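Local coordinates for protein solute carrier family 15 member 1 (Mus musculus, PDB 5A9D) that probably takes up di- and tripeptides from the intestine together with protons, the part described here being its extracellular domain with an immunoglobulin-like fold, at residues 74-77 against 78-82; 145-148 against 149-152; 158-162 against 163-167. All coordinates share one frame; numbering follows the deposited sequence.

Interaction 1 of 3, residues 74-77 against 78-82; sequences LVWN and PSQYR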
ATOM      1  N   LEU A  74      -1.849  14.282  -3.479  1.00 33.84           N
ATOM      2  CA  LEU A  74      -0.962  14.956  -4.423  1.00 35.25           C
ATOM      3  C   LEU A  74      -1.857  15.807  -5.303  1.00 39.03           C
ATOM      4  O   LEU A  74      -2.885  15.309  -5.738  1.00 37.62           O
ATOM      5  CB  LEU A  74      -0.191  13.960  -5.314  1.00 37.33           C
ATOM      6  CG  LEU A  74       0.859  13.056  -4.674  1.00 40.86           C
ATOM      7  CD1 LEU A  74       1.414  12.105  -5.714  1.00 42.34           C
ATOM      8  CD2 LEU A  74       2.021  13.869  -4.106  1.00 40.37           C
ATOM      9  N   VAL A  75      -1.520  17.107  -5.492  1.00 35.15           N
ATOM     10  CA  VAL A  75      -2.289  18.017  -6.360  1.00 35.46           C
ATOM     11  C   VAL A  75      -1.334  18.693  -7.369  1.00 41.21           C
ATOM     12  O   VAL A  75      -0.176  18.980  -7.027  1.00 39.27           O
ATOM     13  CB  VAL A  75      -3.187  19.050  -5.598  1.00 38.08           C
ATOM     14  CG1 VAL A  75      -4.250  18.348  -4.741  1.00 37.70           C
ATOM     15  CG2 VAL A  75      -2.359  20.013  -4.732  1.00 36.89           C
ATOM     16  N   TRP A  76      -1.802  18.933  -8.596  1.00 39.40           N
ATOM     17  CA  TRP A  76      -1.027  19.602  -9.645  1.00 41.61           C
ATOM     18  C   TRP A  76      -1.963  20.270 -10.652  1.00 51.16           C
ATOM     19  O   TRP A  76      -3.157  19.972 -10.675  1.00 49.60           O
ATOM     20  CB  TRP A  76       0.030  18.684 -10.314  1.00 41.18           C
ATOM     21  CG  TRP A  76      -0.511  17.512 -11.082  1.00 43.75           C
ATOM     22  CD1 TRP A  76      -0.632  17.412 -12.436  1.00 50.01           C
ATOM     23  CD2 TRP A  76      -0.888  16.227 -10.549  1.00 42.67           C
ATOM     24  NE1 TRP A  76      -1.077  16.160 -12.780  1.00 51.27           N
ATOM     25  CE2 TRP A  76      -1.274  15.421 -11.639  1.00 49.40           C
ATOM     26  CE3 TRP A  76      -0.971  15.694  -9.246  1.00 41.06           C
ATOM     27  CZ2 TRP A  76      -1.763  14.122 -11.476  1.00 49.22           C
ATOM     28  CZ3 TRP A  76      -1.430  14.402  -9.080  1.00 42.65           C
ATOM     29  CH2 TRP A  76      -1.841  13.632 -10.185  1.00 46.46           C
ATOM     30  N   ASN A  77      -1.441  21.222 -11.409  1.00 53.82           N
ATOM     31  CA  ASN A  77      -2.201  21.983 -12.403  1.00 58.51           C
ATOM     32  C   ASN A  77      -2.506  21.154 -13.675  1.00 68.15           C
ATOM     33  O   ASN A  77      -1.616  20.418 -14.124  1.00 70.05           O
ATOM     34  CB  ASN A  77      -1.444  23.272 -12.744  1.00 63.49           C
ATOM     35  CG  ASN A  77      -0.113  23.048 -13.434  1.00 93.89           C
ATOM     36  OD1 ASN A  77       0.852  22.542 -12.843  1.00 80.69           O
ATOM     37  ND2 ASN A  77      -0.037  23.421 -14.710  1.00 92.18           N
ATOM     38  N   PRO A  78      -3.728  21.213 -14.282  1.00 67.50           N
ATOM     39  CA  PRO A  78      -4.923  22.007 -13.936  1.00 66.93           C
ATOM     40  C   PRO A  78      -5.975  21.218 -13.135  1.00 69.64           C
ATOM     41  O   PRO A  78      -6.794  20.511 -13.723  1.00 73.35           O
ATOM     42  CB  PRO A  78      -5.468  22.397 -15.318  1.00 72.31           C
ATOM     43  CG  PRO A  78      -4.950  21.316 -16.283  1.00 79.16           C
ATOM     44  CD  PRO A  78      -3.981  20.443 -15.513  1.00 72.37           C
ATOM     45  N   SER A  79      -5.982  21.380 -11.809  1.00 60.93           N
ATOM     46  CA  SER A  79      -6.896  20.717 -10.860  1.00 59.28           C
ATOM     47  C   SER A  79      -6.838  19.165 -10.936  1.00 61.18           C
ATOM     48  O   SER A  79      -7.870  18.484 -10.954  1.00 63.07           O
ATOM     49  CB  SER A  79      -8.319  21.258 -10.987  1.00 65.92           C
ATOM     50  OG  SER A  79      -8.341  22.642 -10.665  1.00 77.21           O
ATOM     51  N   GLN A  80      -5.609  18.620 -10.977  1.00 53.31           N
ATOM     52  CA  GLN A  80      -5.356  17.174 -10.997  1.00 52.19           C
ATOM     53  C   GLN A  80      -4.994  16.720  -9.588  1.00 49.01           C
ATOM     54  O   GLN A  80      -4.489  17.502  -8.799  1.00 44.70           O
ATOM     55  CB  GLN A  80      -4.196  16.831 -11.950  1.00 55.22           C
ATOM     56  CG  GLN A  80      -4.276  17.401 -13.360  1.00 66.24           C
ATOM     57  CD  GLN A  80      -5.521  16.936 -14.070  1.00 77.83           C
ATOM     58  OE1 GLN A  80      -5.654  15.759 -14.433  1.00 70.81           O
ATOM     59  NE2 GLN A  80      -6.474  17.820 -14.223  1.00 74.06           N
ATOM     60  N   TYR A  81      -5.256  15.471  -9.273  1.00 46.19           N
ATOM     61  CA  TYR A  81      -4.928  14.923  -7.967  1.00 44.29           C
ATOM     62  C   TYR A  81      -4.673  13.424  -8.038  1.00 47.54           C
ATOM     63  O   TYR A  81      -5.043  12.772  -9.003  1.00 48.38           O
ATOM     64  CB  TYR A  81      -6.037  15.230  -6.915  1.00 43.54           C
ATOM     65  CG  TYR A  81      -7.298  14.405  -7.088  1.00 46.44           C
ATOM     66  CD1 TYR A  81      -8.305  14.810  -7.968  1.00 51.72           C
ATOM     67  CD2 TYR A  81      -7.465  13.196  -6.409  1.00 45.66           C
ATOM     68  CE1 TYR A  81      -9.440  14.022  -8.183  1.00 54.61           C
ATOM     69  CE2 TYR A  81      -8.588  12.393  -6.627  1.00 47.61           C
ATOM     70  CZ  TYR A  81      -9.591  12.834  -7.485  1.00 60.39           C
ATOM     71  OH  TYR A  81     -10.718  12.085  -7.695  1.00 66.12           O
ATOM     72  N   ARG A  82      -4.062  12.896  -6.979  1.00 42.56           N
ATOM     73  CA  ARG A  82      -3.870  11.481  -6.737  1.00 42.08           C
ATOM     74  C   ARG A  82      -3.797  11.290  -5.223  1.00 44.76           C
ATOM     75  O   ARG A  82      -3.048  12.004  -4.547  1.00 42.90           O
ATOM     76  CB  ARG A  82      -2.601  10.921  -7.394  1.00 41.66           C
ATOM     77  CG  ARG A  82      -2.527   9.382  -7.213  1.00 40.79           C
ATOM     78  CD  ARG A  82      -1.166   8.813  -7.538  1.00 48.36           C
ATOM     79  NE  ARG A  82      -0.678   9.313  -8.826  1.00 61.66           N
ATOM     80  CZ  ARG A  82      -0.901   8.726  -9.996  1.00 79.04           C
ATOM     81  NH1 ARG A  82      -1.590   7.591 -10.058  1.00 67.15           N
ATOM     82  NH2 ARG A  82      -0.448   9.277 -11.117  1.00 66.38           N
TER

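Interaction 2 of 3, residues 145-148 against 149-152; sequences AVAP and TCLT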
ATOM      1  N   ALA A 145     -24.103 -10.085  -0.213  1.00 51.39           N
ATOM      2  CA  ALA A 145     -23.812 -11.402  -0.794  1.00 51.06           C
ATOM      3  C   ALA A 145     -24.598 -12.565  -0.169  1.00 56.26           C
ATOM      4  O   ALA A 145     -24.809 -13.589  -0.835  1.00 56.66           O
ATOM      5  CB  ALA A 145     -22.321 -11.685  -0.732  1.00 48.75           C
ATOM      6  N   VAL A 146     -25.043 -12.404   1.096  1.00 50.87           N
ATOM      7  CA  VAL A 146     -25.798 -13.437   1.818  1.00 50.45           C
ATOM      8  C   VAL A 146     -27.185 -12.939   2.261  1.00 57.23           C
ATOM      9  O   VAL A 146     -27.436 -11.728   2.262  1.00 57.36           O
ATOM     10  CB  VAL A 146     -24.986 -14.034   3.006  1.00 51.90           C
ATOM     11  CG1 VAL A 146     -23.812 -14.878   2.513  1.00 49.66           C
ATOM     12  CG2 VAL A 146     -24.512 -12.946   3.975  1.00 50.53           C
ATOM     13  N   ALA A 147     -28.075 -13.875   2.660  1.00 54.87           N
ATOM     14  CA  ALA A 147     -29.417 -13.557   3.165  1.00 57.76           C
ATOM     15  C   ALA A 147     -29.325 -12.694   4.447  1.00 61.63           C
ATOM     16  O   ALA A 147     -28.394 -12.905   5.236  1.00 56.20           O
ATOM     17  CB  ALA A 147     -30.173 -14.839   3.460  1.00 60.47           C
ATOM     18  N   PRO A 148     -30.256 -11.717   4.671  1.00 62.06           N
ATOM     19  CA  PRO A 148     -30.173 -10.877   5.889  1.00 62.39           C
ATOM     20  C   PRO A 148     -30.340 -11.657   7.198  1.00 65.76           C
ATOM     21  O   PRO A 148     -29.926 -11.181   8.258  1.00 64.88           O
ATOM     22  CB  PRO A 148     -31.312  -9.861   5.698  1.00 67.75           C
ATOM     23  CG  PRO A 148     -32.252 -10.513   4.768  1.00 74.48           C
ATOM     24  CD  PRO A 148     -31.399 -11.313   3.826  1.00 66.81           C
ATOM     25  N   THR A 149     -30.954 -12.851   7.105  1.00 62.16           N
ATOM     26  CA  THR A 149     -31.199 -13.784   8.209  1.00 62.86           C
ATOM     27  C   THR A 149     -29.920 -14.498   8.693  1.00 61.63           C
ATOM     28  O   THR A 149     -29.904 -14.996   9.826  1.00 63.29           O
ATOM     29  CB  THR A 149     -32.265 -14.812   7.805  1.00 74.35           C
ATOM     30  OG1 THR A 149     -31.828 -15.505   6.632  1.00 76.21           O
ATOM     31  CG2 THR A 149     -33.640 -14.182   7.578  1.00 77.02           C
ATOM     32  N   CYS A 150     -28.859 -14.530   7.843  0.50 49.32           N
ATOM     33  CA  CYS A 150     -27.552 -15.149   8.119  0.50 43.90           C
ATOM     34  C   CYS A 150     -26.846 -14.478   9.291  0.50 50.38           C
ATOM     35  O   CYS A 150     -26.921 -13.255   9.446  0.50 49.25           O
ATOM     36  CB  CYS A 150     -26.655 -15.133   6.886  0.50 38.92           C
ATOM     37  SG  CYS A 150     -27.202 -16.170   5.511  0.50 42.23           S
ATOM     38  N   LEU A 151     -26.103 -15.285  10.071  1.00 50.18           N
ATOM     39  CA  LEU A 151     -25.284 -14.830  11.200  1.00 51.18           C
ATOM     40  C   LEU A 151     -24.178 -13.825  10.768  1.00 51.94           C
ATOM     41  O   LEU A 151     -23.428 -14.085   9.836  1.00 49.37           O
ATOM     42  CB  LEU A 151     -24.739 -16.085  11.915  1.00 52.15           C
ATOM     43  CG  LEU A 151     -23.779 -15.979  13.084  1.00 57.61           C
ATOM     44  CD1 LEU A 151     -22.353 -16.175  12.680  1.00 55.60           C
ATOM     45  CD2 LEU A 151     -24.261 -15.087  14.252  1.00 60.11           C
ATOM     46  N   THR A 152     -24.140 -12.656  11.410  1.00 47.67           N
ATOM     47  CA  THR A 152     -23.161 -11.599  11.092  1.00 45.25           C
ATOM     48  C   THR A 152     -22.123 -11.396  12.205  1.00 48.72           C
ATOM     49  O   THR A 152     -21.209 -10.587  12.046  1.00 46.18           O
ATOM     50  CB  THR A 152     -23.857 -10.261  10.753  1.00 47.67           C
ATOM     51  OG1 THR A 152     -24.640  -9.826  11.859  1.00 51.35           O
ATOM     52  CG2 THR A 152     -24.703 -10.330   9.486  1.00 48.41           C
TER

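Interaction 3 of 3, residues 158-162 against 163-167; sequences NLDFG and SAYTY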
ATOM      1  N   ASN A 158      -7.936 -16.927  20.081  1.00 61.78           N
ATOM      2  CA  ASN A 158      -7.141 -16.307  21.123  1.00 64.03           C
ATOM      3  C   ASN A 158      -5.817 -15.809  20.564  1.00 69.64           C
ATOM      4  O   ASN A 158      -4.802 -16.504  20.645  1.00 73.76           O
ATOM      5  CB  ASN A 158      -6.931 -17.247  22.316  1.00 66.04           C
ATOM      6  CG  ASN A 158      -6.309 -16.584  23.539  1.00 83.08           C
ATOM      7  OD1 ASN A 158      -6.169 -17.202  24.597  1.00 88.12           O
ATOM      8  ND2 ASN A 158      -5.916 -15.325  23.439  1.00 67.79           N
ATOM      9  N   LEU A 159      -5.852 -14.585  20.033  1.00 63.61           N
ATOM     10  CA  LEU A 159      -4.766 -13.806  19.452  1.00 63.40           C
ATOM     11  C   LEU A 159      -3.527 -13.871  20.345  1.00 73.00           C
ATOM     12  O   LEU A 159      -3.584 -13.419  21.502  1.00 73.96           O
ATOM     13  CB  LEU A 159      -5.235 -12.334  19.401  1.00 61.62           C
ATOM     14  CG  LEU A 159      -5.726 -11.707  18.082  1.00 62.68           C
ATOM     15  CD1 LEU A 159      -6.667 -12.636  17.309  1.00 61.07           C
ATOM     16  CD2 LEU A 159      -6.365 -10.353  18.348  1.00 59.57           C
ATOM     17  N   ASP A 160      -2.415 -14.438  19.823  1.00 71.62           N
ATOM     18  CA  ASP A 160      -1.149 -14.512  20.562  1.00 73.87           C
ATOM     19  C   ASP A 160      -0.546 -13.097  20.774  1.00 69.97           C
ATOM     20  O   ASP A 160      -1.292 -12.137  20.865  1.00 69.59           O
ATOM     21  CB  ASP A 160      -0.166 -15.483  19.876  1.00 79.24           C
ATOM     22  CG  ASP A 160      -0.626 -16.941  19.815  1.00108.31           C
ATOM     23  OD1 ASP A 160      -1.172 -17.443  20.834  1.00113.97           O
ATOM     24  OD2 ASP A 160      -0.392 -17.597  18.768  1.00116.87           O
ATOM     25  N   PHE A 161       0.770 -12.969  20.930  1.00 61.87           N
ATOM     26  CA  PHE A 161       1.447 -11.696  21.164  1.00 58.06           C
ATOM     27  C   PHE A 161       2.296 -11.358  19.945  1.00 58.07           C
ATOM     28  O   PHE A 161       3.129 -12.157  19.535  1.00 58.54           O
ATOM     29  CB  PHE A 161       2.332 -11.802  22.427  1.00 63.38           C
ATOM     30  CG  PHE A 161       3.152 -10.579  22.786  1.00 65.84           C
ATOM     31  CD1 PHE A 161       4.350 -10.304  22.127  1.00 68.86           C
ATOM     32  CD2 PHE A 161       2.760  -9.739  23.823  1.00 68.18           C
ATOM     33  CE1 PHE A 161       5.110  -9.183  22.464  1.00 70.26           C
ATOM     34  CE2 PHE A 161       3.551  -8.648  24.194  1.00 72.21           C
ATOM     35  CZ  PHE A 161       4.717  -8.376  23.504  1.00 70.97           C
ATOM     36  N   GLY A 162       2.061 -10.179  19.369  1.00 52.06           N
ATOM     37  CA  GLY A 162       2.797  -9.666  18.221  1.00 50.97           C
ATOM     38  C   GLY A 162       2.589 -10.425  16.922  1.00 56.18           C
ATOM     39  O   GLY A 162       3.418 -10.323  16.024  1.00 57.82           O
ATOM     40  N   SER A 163       1.510 -11.178  16.795  1.00 50.61           N
ATOM     41  CA  SER A 163       1.281 -11.989  15.593  1.00 50.13           C
ATOM     42  C   SER A 163       0.585 -11.212  14.450  1.00 50.27           C
ATOM     43  O   SER A 163       0.339  -9.995  14.543  1.00 49.90           O
ATOM     44  CB  SER A 163       0.503 -13.248  15.952  1.00 54.02           C
ATOM     45  OG  SER A 163       1.174 -13.974  16.967  1.00 75.05           O
ATOM     46  N   ALA A 164       0.384 -11.886  13.332  1.00 43.92           N
ATOM     47  CA  ALA A 164      -0.316 -11.313  12.190  1.00 41.37           C
ATOM     48  C   ALA A 164      -1.144 -12.418  11.594  1.00 45.34           C
ATOM     49  O   ALA A 164      -0.680 -13.556  11.544  1.00 48.02           O
ATOM     50  CB  ALA A 164       0.655 -10.755  11.171  1.00 42.50           C
ATOM     51  N   TYR A 165      -2.394 -12.112  11.242  1.00 38.92           N
ATOM     52  CA  TYR A 165      -3.339 -13.090  10.711  1.00 39.08           C
ATOM     53  C   TYR A 165      -4.099 -12.532   9.532  1.00 37.39           C
ATOM     54  O   TYR A 165      -4.332 -11.328   9.449  1.00 33.30           O
ATOM     55  CB  TYR A 165      -4.355 -13.539  11.787  1.00 43.23           C
ATOM     56  CG  TYR A 165      -3.737 -14.062  13.068  1.00 52.55           C
ATOM     57  CD1 TYR A 165      -3.391 -15.403  13.200  1.00 57.90           C
ATOM     58  CD2 TYR A 165      -3.500 -13.216  14.147  1.00 55.34           C
ATOM     59  CE1 TYR A 165      -2.804 -15.884  14.367  1.00 62.15           C
ATOM     60  CE2 TYR A 165      -2.938 -13.689  15.326  1.00 60.19           C
ATOM     61  CZ  TYR A 165      -2.585 -15.022  15.427  1.00 74.15           C
ATOM     62  OH  TYR A 165      -2.023 -15.474  16.593  1.00 85.69           O
ATOM     63  N   THR A 166      -4.514 -13.439   8.638  1.00 35.94           N
ATOM     64  CA  THR A 166      -5.340 -13.165   7.475  1.00 34.10           C
ATOM     65  C   THR A 166      -6.602 -13.977   7.698  1.00 35.62           C
ATOM     66  O   THR A 166      -6.547 -15.190   7.884  1.00 35.56           O
ATOM     67  CB  THR A 166      -4.634 -13.559   6.183  1.00 39.82           C
ATOM     68  OG1 THR A 166      -3.512 -12.722   5.998  1.00 38.09           O
ATOM     69  CG2 THR A 166      -5.520 -13.389   4.964  1.00 36.50           C
ATOM     70  N   TYR A 167      -7.713 -13.294   7.732  1.00 30.75           N
ATOM     71  CA  TYR A 167      -9.019 -13.926   7.911  1.00 30.95           C
ATOM     72  C   TYR A 167      -9.692 -13.964   6.548  1.00 33.72           C
ATOM     73  O   TYR A 167      -9.895 -12.914   5.935  1.00 31.45           O
ATOM     74  CB  TYR A 167      -9.808 -13.111   8.961  1.00 33.11           C
ATOM     75  CG  TYR A 167      -9.392 -13.372  10.398  1.00 39.19           C
ATOM     76  CD1 TYR A 167      -8.083 -13.728  10.719  1.00 42.62           C
ATOM     77  CD2 TYR A 167     -10.321 -13.334  11.431  1.00 42.79           C
ATOM     78  CE1 TYR A 167      -7.715 -14.045  12.033  1.00 45.36           C
ATOM     79  CE2 TYR A 167      -9.964 -13.652  12.747  1.00 45.25           C
ATOM     80  CZ  TYR A 167      -8.658 -13.991  13.044  1.00 46.64           C
ATOM     81  OH  TYR A 167      -8.309 -14.281  14.344  1.00 50.37           O
TER

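Interaction 1 of 3, residues 74-77 against 78-82
Trp76 and Gln80 face each other at the end of a tight antiparallel hairpin, and the backbone sets their pairing. Leu74 with Arg82 and Trp76 with Gln80 are hydrogen-bonded pairs, each closed by two amide-to-carbonyl bonds; Gln80 N reaches Trp76 O at 2.8 Å. Between them, Val75 and Tyr81 form a non-hydrogen-bonded pair. Both Ser79 and Gln80 face Trp76, a G1 beta bulge, with Ser79 at positive phi and a cis peptide joining Asn77 to Pro78.

The main side-chain contact is a CH-pi interaction. Trp76 CG sits between its backbone N and carbonyl carbon (chi1 64°), which lays the indole over the partner strand, and Gln80 CB lies 3.3 Å from the centroid of the five-membered ring. Arg82 CB meets the six-membered end at its edge, 4.0 Å from Trp76 CH2.

One hydrogen bond orients the Gln80 amide. Bent at chi2 (-59°), its chain curls back so that NE2 donates to Pro78 O at 2.8 Å, with that oxygen in the amide plane.

Beyond the hairpin, the ring of His124 of the second subunit stacks on Trp76, and its backbone carbonyl oxygen accepts a hydrogen bond from Arg82 NE. The backbone bonds thus set the hairpin's register, while the Trp76 ring and Arg82 on that face meet the second subunit.

Interaction 2 of 3, residues 145-148 against 149-152
A type I beta turn from Ala147 to Cys150 makes this contact, at the outer bend of a surface loop between strands 138-142 and 153-155; the last residue of the turn, Cys150, is disulfide-bonded. Cys150 N donates to Ala147 O at 3.1 Å, approaching from above the carbonyl plane (57° out of it) and not along a lone pair. Pro148 and Thr149 occupy the two central positions, and the proline ring fixes the phi of the first near -63°, a value that suits this turn.

The side chains meet lightly around the backbone bond. Thr149 OG1, set between its own backbone N and carbonyl carbon, turns back across the turn to 3.6 Å from Ala147 CB. Cys150 CB packs against the acceptor itself, 3.3 Å from Ala147 O. Cys150 is modelled in two conformers, so the approaches of its sulfur are tentative: in one of them SG lies 3.8 Å from Ala147 CB and 4.0 Å from Val146 CB.

The disulfide from Cys150 to Cys176 links this loop to the connection between strands 164-171 and 177-184. It therefore ties together two different sheets, while Thr152 resumes backbone bonding to Ile141 where the loop returns toward strand 153-155.

Interaction 3 of 3, residues 158-162 against 163-167
Tyr165 points back from its strand into the bend formed by residues 158-162, and its hydroxyl ends beside Asp160. With CG anti to the carbonyl carbon (chi1 -54°), the ring extends from the strand toward the loop and reaches the Asp160 backbone with its edge: Asp160 N is near the ring plane and donates a weak hydrogen bond to Tyr165 OH, 3.4 Å long though nearly straight at 166°. The aspartate side chain crosses the phenol at about a right angle, its carboxylate plane turned 52° from the ring, and Asp160 OD2 also stands 3.4 Å from Tyr165 OH. One phenol oxygen therefore sits close to both the amide and the carboxylate of the same residue.

Ser163 closes the bend from its other end. Its OG swings back across the turn to 3.5 Å from Asp160 CB, a van der Waals approach to the base of the acid side chain. Gly162 carries positive phi where the chain reverses into the strand.

Leu159 packs on the tyrosines with a single methyl. Its CD1 lies 3.8 Å from Tyr167 OH, the two side chains running at a slant to each other, and 4.4 Å from Tyr165 CE2 as a looser apolar contact. The ring of Tyr167 meets that of Phe101 with the planes steeply inclined.

Asn97, at the start of strand 97-103, bonds through ND2 to Asp160 O and through OD1 to Ser163 N, so one side chain holds both sides of the bend. From there strand 164-171 runs between strands 97-103 and 177-184, bonded through Tyr165 to Gly98 and Arg100 and through Ala164 to Asp184, while Leu159 also packs on Ile99.

Along the chain the three contacts follow in series, and none touches another. Interaction 1 closes the hairpin of strands 69-76 and 80-88 in the first half of the domain; interactions 2 and 3 belong to the second half, on the opposite side of the chain's centre, with centres 42 and 40 Å from that of interaction 1. Interactions 2 and 3 have centres 26 Å apart and nearest atoms about 11 Å apart. The loop of interaction 2 runs into strand 153-155, beyond which interaction 3 leads into strand 164-171. The two halves repeat the same pair of four-stranded sheets, consistent with two immunoglobulin-like lobes in tandem.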